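Local coordinates for protein RhCC (Rhodococcus jostii RHA1, PDB 4U5P) that binds magnesium and belongs to the tautomerase superfamily, probably working as an unusual oxygenase that needs no cofactor, at residues B[62-67]-B[101-106]. Residues are numbered along the deposited sequence; the frame is centred on the assembly and turned at random.
Sequences VRIRLD and WEIHID. With MG (magnesium ion), chain F.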
ATOM      1  N   VAL B  62      15.462  -5.583  -2.165  1.00 14.52           N
ATOM      2  CA  VAL B  62      14.125  -5.938  -2.643  1.00 14.82           C
ATOM      3  C   VAL B  62      13.153  -5.900  -1.470  1.00 15.62           C
ATOM      4  O   VAL B  62      13.345  -6.611  -0.490  1.00 15.93           O
ATOM      5  CB  VAL B  62      14.107  -7.329  -3.307  1.00 11.88           C
ATOM      6  CG1 VAL B  62      12.682  -7.732  -3.685  1.00 11.71           C
ATOM      7  CG2 VAL B  62      15.014  -7.340  -4.540  1.00 16.24           C
ATOM      8  N   ARG B  63      12.122  -5.063  -1.563  1.00 11.22           N
ATOM      9  CA  ARG B  63      11.142  -4.937  -0.495  1.00  8.85           C
ATOM     10  C   ARG B  63       9.813  -5.503  -0.983  1.00 12.90           C
ATOM     11  O   ARG B  63       9.327  -5.125  -2.054  1.00 11.80           O
ATOM     12  CB  ARG B  63      10.999  -3.482  -0.060  1.00 10.85           C
ATOM     13  CG  ARG B  63      10.157  -3.267   1.197  1.00 12.22           C
ATOM     14  CD  ARG B  63      10.739  -4.027   2.377  1.00 12.85           C
ATOM     15  NE  ARG B  63      10.169  -3.669   3.673  1.00 12.05           N
ATOM     16  CZ  ARG B  63       9.025  -4.137   4.158  1.00 15.10           C
ATOM     17  NH1 ARG B  63       8.281  -4.966   3.432  1.00 12.10           N
ATOM     18  NH2 ARG B  63       8.616  -3.751   5.368  1.00 15.44           N
ATOM     19  N   ILE B  64       9.250  -6.430  -0.211  1.00  9.87           N
ATOM     20  CA  ILE B  64       8.008  -7.097  -0.602  1.00 12.31           C
ATOM     21  C   ILE B  64       6.926  -6.781   0.414  1.00 11.14           C
ATOM     22  O   ILE B  64       7.136  -6.890   1.612  1.00 10.92           O
ATOM     23  CB  ILE B  64       8.197  -8.626  -0.715  1.00  9.68           C
ATOM     24  CG1 ILE B  64       9.318  -8.940  -1.713  1.00 14.16           C
ATOM     25  CG2 ILE B  64       6.893  -9.317  -1.171  1.00 11.78           C
ATOM     26  CD1 ILE B  64       9.815 -10.357  -1.639  1.00 43.34           C
ATOM     27  N   ARG B  65       5.753  -6.409  -0.081  1.00 12.46           N
ATOM     28  CA  ARG B  65       4.591  -6.182   0.768  1.00 11.11           C
ATOM     29  C   ARG B  65       3.388  -6.861   0.121  1.00 12.14           C
ATOM     30  O   ARG B  65       3.197  -6.753  -1.097  1.00 14.41           O
ATOM     31  CB  ARG B  65       4.327  -4.682   0.950  1.00 10.78           C
ATOM     32  CG  ARG B  65       3.151  -4.381   1.839  1.00 15.10           C
ATOM     33  CD  ARG B  65       2.707  -2.946   1.732  1.00 22.11           C
ATOM     34  NE  ARG B  65       1.672  -2.684   2.729  1.00 21.20           N
ATOM     35  CZ  ARG B  65       0.412  -3.087   2.627  1.00 23.46           C
ATOM     36  NH1 ARG B  65      -0.016  -3.773   1.560  1.00 21.78           N
ATOM     37  NH2 ARG B  65      -0.430  -2.805   3.606  1.00 32.84           N
ATOM     38  N   LEU B  66       2.590  -7.577   0.910  1.00 11.96           N
ATOM     39  CA  LEU B  66       1.365  -8.164   0.365  1.00 12.95           C
ATOM     40  C   LEU B  66       0.151  -8.007   1.255  1.00 10.36           C
ATOM     41  O   LEU B  66       0.279  -7.896   2.469  1.00 11.20           O
ATOM     42  CB  LEU B  66       1.558  -9.647   0.060  1.00 15.86           C
ATOM     43  CG  LEU B  66       2.155 -10.564   1.111  1.00 18.70           C
ATOM     44  CD1 LEU B  66       1.598 -11.972   1.047  1.00 19.46           C
ATOM     45  CD2 LEU B  66       3.659 -10.604   0.885  1.00 20.78           C
ATOM     46  N   ASP B  67      -1.023  -7.970   0.609  1.00 10.03           N
ATOM     47  CA  ASP B  67      -2.314  -8.087   1.278  1.00 11.98           C
ATOM     48  C   ASP B  67      -2.881  -9.475   1.061  1.00 12.17           C
ATOM     49  O   ASP B  67      -2.842 -10.005  -0.052  1.00 14.32           O
ATOM     50  CB  ASP B  67      -3.336  -7.064   0.760  1.00 12.26           C
ATOM     51  CG  ASP B  67      -3.035  -5.638   1.192  1.00 16.01           C
ATOM     52  OD1 ASP B  67      -2.353  -5.436   2.215  1.00 13.68           O
ATOM     53  OD2 ASP B  67      -3.518  -4.708   0.511  1.00 14.93           O
ATOM     54  N   TRP B 101      16.721  -8.258   1.542  1.00 11.48           N
ATOM     55  CA  TRP B 101      15.266  -8.282   1.357  1.00 13.63           C
ATOM     56  C   TRP B 101      14.502  -8.310   2.675  1.00 12.99           C
ATOM     57  O   TRP B 101      15.053  -8.665   3.720  1.00 14.01           O
ATOM     58  CB  TRP B 101      14.877  -9.479   0.477  1.00 14.13           C
ATOM     59  CG  TRP B 101      14.832 -10.809   1.159  1.00 13.34           C
ATOM     60  CD1 TRP B 101      13.711 -11.502   1.502  1.00 16.00           C
ATOM     61  CD2 TRP B 101      15.945 -11.629   1.551  1.00 13.63           C
ATOM     62  NE1 TRP B 101      14.044 -12.694   2.089  1.00 13.48           N
ATOM     63  CE2 TRP B 101      15.414 -12.795   2.139  1.00 14.17           C
ATOM     64  CE3 TRP B 101      17.340 -11.485   1.476  1.00 13.11           C
ATOM     65  CZ2 TRP B 101      16.214 -13.812   2.639  1.00 14.70           C
ATOM     66  CZ3 TRP B 101      18.137 -12.495   1.981  1.00 11.11           C
ATOM     67  CH2 TRP B 101      17.575 -13.642   2.562  1.00 15.76           C
ATOM     68  N   GLU B 102      13.234  -7.901   2.606  1.00 11.91           N
ATOM     69  CA  GLU B 102      12.333  -7.845   3.753  1.00  8.24           C
ATOM     70  C   GLU B 102      10.922  -8.014   3.232  1.00  8.49           C
ATOM     71  O   GLU B 102      10.644  -7.593   2.120  1.00 11.85           O
ATOM     72  CB  GLU B 102      12.477  -6.522   4.498  1.00  9.57           C
ATOM     73  CG  GLU B 102      11.582  -6.366   5.710  1.00 12.20           C
ATOM     74  CD  GLU B 102      11.896  -5.103   6.497  1.00 19.58           C
ATOM     75  OE1 GLU B 102      12.278  -4.074   5.889  1.00 19.72           O
ATOM     76  OE2 GLU B 102      11.775  -5.151   7.735  1.00 22.70           O
ATOM     77  N   ILE B 103      10.046  -8.623   4.025  1.00  9.19           N
ATOM     78  CA  ILE B 103       8.689  -8.929   3.578  1.00  8.92           C
ATOM     79  C   ILE B 103       7.713  -8.796   4.730  1.00 10.98           C
ATOM     80  O   ILE B 103       8.023  -9.195   5.856  1.00 10.46           O
ATOM     81  CB  ILE B 103       8.609 -10.361   2.993  1.00 11.15           C
ATOM     82  CG1 ILE B 103       7.192 -10.668   2.496  1.00 15.11           C
ATOM     83  CG2 ILE B 103       9.040 -11.399   4.041  1.00 13.57           C
ATOM     84  CD1 ILE B 103       7.101 -11.932   1.637  1.00 13.55           C
ATOM     85  N   HIS B 104       6.535  -8.230   4.474  1.00 10.65           N
ATOM     86  CA  HIS B 104       5.466  -8.321   5.462  1.00  8.56           C
ATOM     87  C   HIS B 104       4.096  -8.432   4.813  1.00  7.57           C
ATOM     88  O   HIS B 104       3.933  -8.133   3.624  1.00  9.06           O
ATOM     89  CB  HIS B 104       5.506  -7.143   6.445  1.00 10.10           C
ATOM     90  CG  HIS B 104       5.057  -5.830   5.880  1.00 10.51           C
ATOM     91  ND1 HIS B 104       5.844  -5.076   5.038  1.00 12.95           N
ATOM     92  CD2 HIS B 104       3.935  -5.106   6.090  1.00 12.31           C
ATOM     93  CE1 HIS B 104       5.213  -3.959   4.727  1.00 14.40           C
ATOM     94  NE2 HIS B 104       4.051  -3.951   5.353  1.00 13.97           N
ATOM     95  N   ILE B 105       3.138  -8.903   5.611  1.00  8.49           N
ATOM     96  CA  ILE B 105       1.779  -9.175   5.156  1.00 10.12           C
ATOM     97  C   ILE B 105       0.766  -8.413   5.989  1.00 10.49           C
ATOM     98  O   ILE B 105       0.902  -8.307   7.214  1.00  9.25           O
ATOM     99  CB  ILE B 105       1.427 -10.679   5.238  1.00 10.41           C
ATOM    100  CG1 ILE B 105       2.547 -11.539   4.645  1.00 10.79           C
ATOM    101  CG2 ILE B 105       0.047 -10.949   4.577  1.00 11.71           C
ATOM    102  CD1 ILE B 105       2.268 -13.026   4.687  1.00 15.08           C
ATOM    103  N   ASP B 106      -0.262  -7.897   5.323  1.00  9.90           N
ATOM    104  CA  ASP B 106      -1.436  -7.383   6.019  1.00 12.65           C
ATOM    105  C   ASP B 106      -2.649  -8.218   5.622  1.00 12.02           C
ATOM    106  O   ASP B 106      -2.707  -8.748   4.521  1.00 15.05           O
ATOM    107  CB  ASP B 106      -1.676  -5.902   5.702  1.00 10.87           C
ATOM    108  CG  ASP B 106      -2.642  -5.240   6.688  1.00 17.11           C
ATOM    109  OD1 ASP B 106      -2.748  -5.737   7.833  1.00 16.51           O
ATOM    110  OD2 ASP B 106      -3.266  -4.205   6.345  1.00 14.36           O
TER
HETATM  111 MG    MG F 203      -4.572  -2.832   7.416  1.00  8.54          MG
HETATM  112  O   HOH W   1      10.271  -1.893   6.473  1.00 20.18           O
HETATM  113  O   HOH W   2      -3.049  -3.415   3.792  1.00 24.43           O
HETATM  114  O   HOH W   3      -3.806  -3.690   9.221  1.00 13.30           O
HETATM  115  O   HOH W   4      -6.119  -4.270   7.561  1.00 13.72           O
HETATM  116  O   HOH W   5      -5.750  -1.731   8.717  1.00 11.90           O
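Arg63 reaches two residues of the neighbouring strand. Its NE makes a salt bridge to Glu102 OE1 at 3.1 Å, while NH1 donates to His104 ND1 at 2.9 Å, almost in the imidazole plane although ring and guanidinium stand 80° apart. A bend at chi2 (59°) brings the guanidinium across, with Glu102 CG over one face; a water joins NH2 to Glu102 OE1. Glu102 OE2 accepts a hydrogen bond from Trp113 NE1 of a neighbouring subunit, whose Asp67 OD2 takes His104 NE2 and Arg65 NE; Asp67 OD2 here likewise takes Arg65 and His104 of the third subunit. A leucine in place of Arg63 would probably leave Glu102 without its charge mate and His104 ND1 without its donor. Arg65 NH1 makes a salt bridge to Asp67 OD1 at 2.9 Å, from above the carboxylate plane, and a second water links Arg65 NH2, Asp67 OD1 and Asp106 OD2. Asp106 OD2 binds magnesium at 2.2 Å; three waters also bind the ion, one donating to Asp106 OD1 at 2.7 Å. Along the backbones, Ile64 N and Leu66 N donate to Glu102 O and His104 O, His104 N and Asp106 N to Ile64 O and Leu66 O, and Glu102 N weakly to Val62 O. The other face is largely apolar: Leu66 CD2 and Ile64 CG2 meet Ile103 CD1, and Glu87 satisfies Trp101 NE1. Strands 61-68 and 100-107 with helix 76-90 form the tautomerase-superfamily beta-alpha-beta unit, in a trimer whose three Asp106 copies share one magnesium.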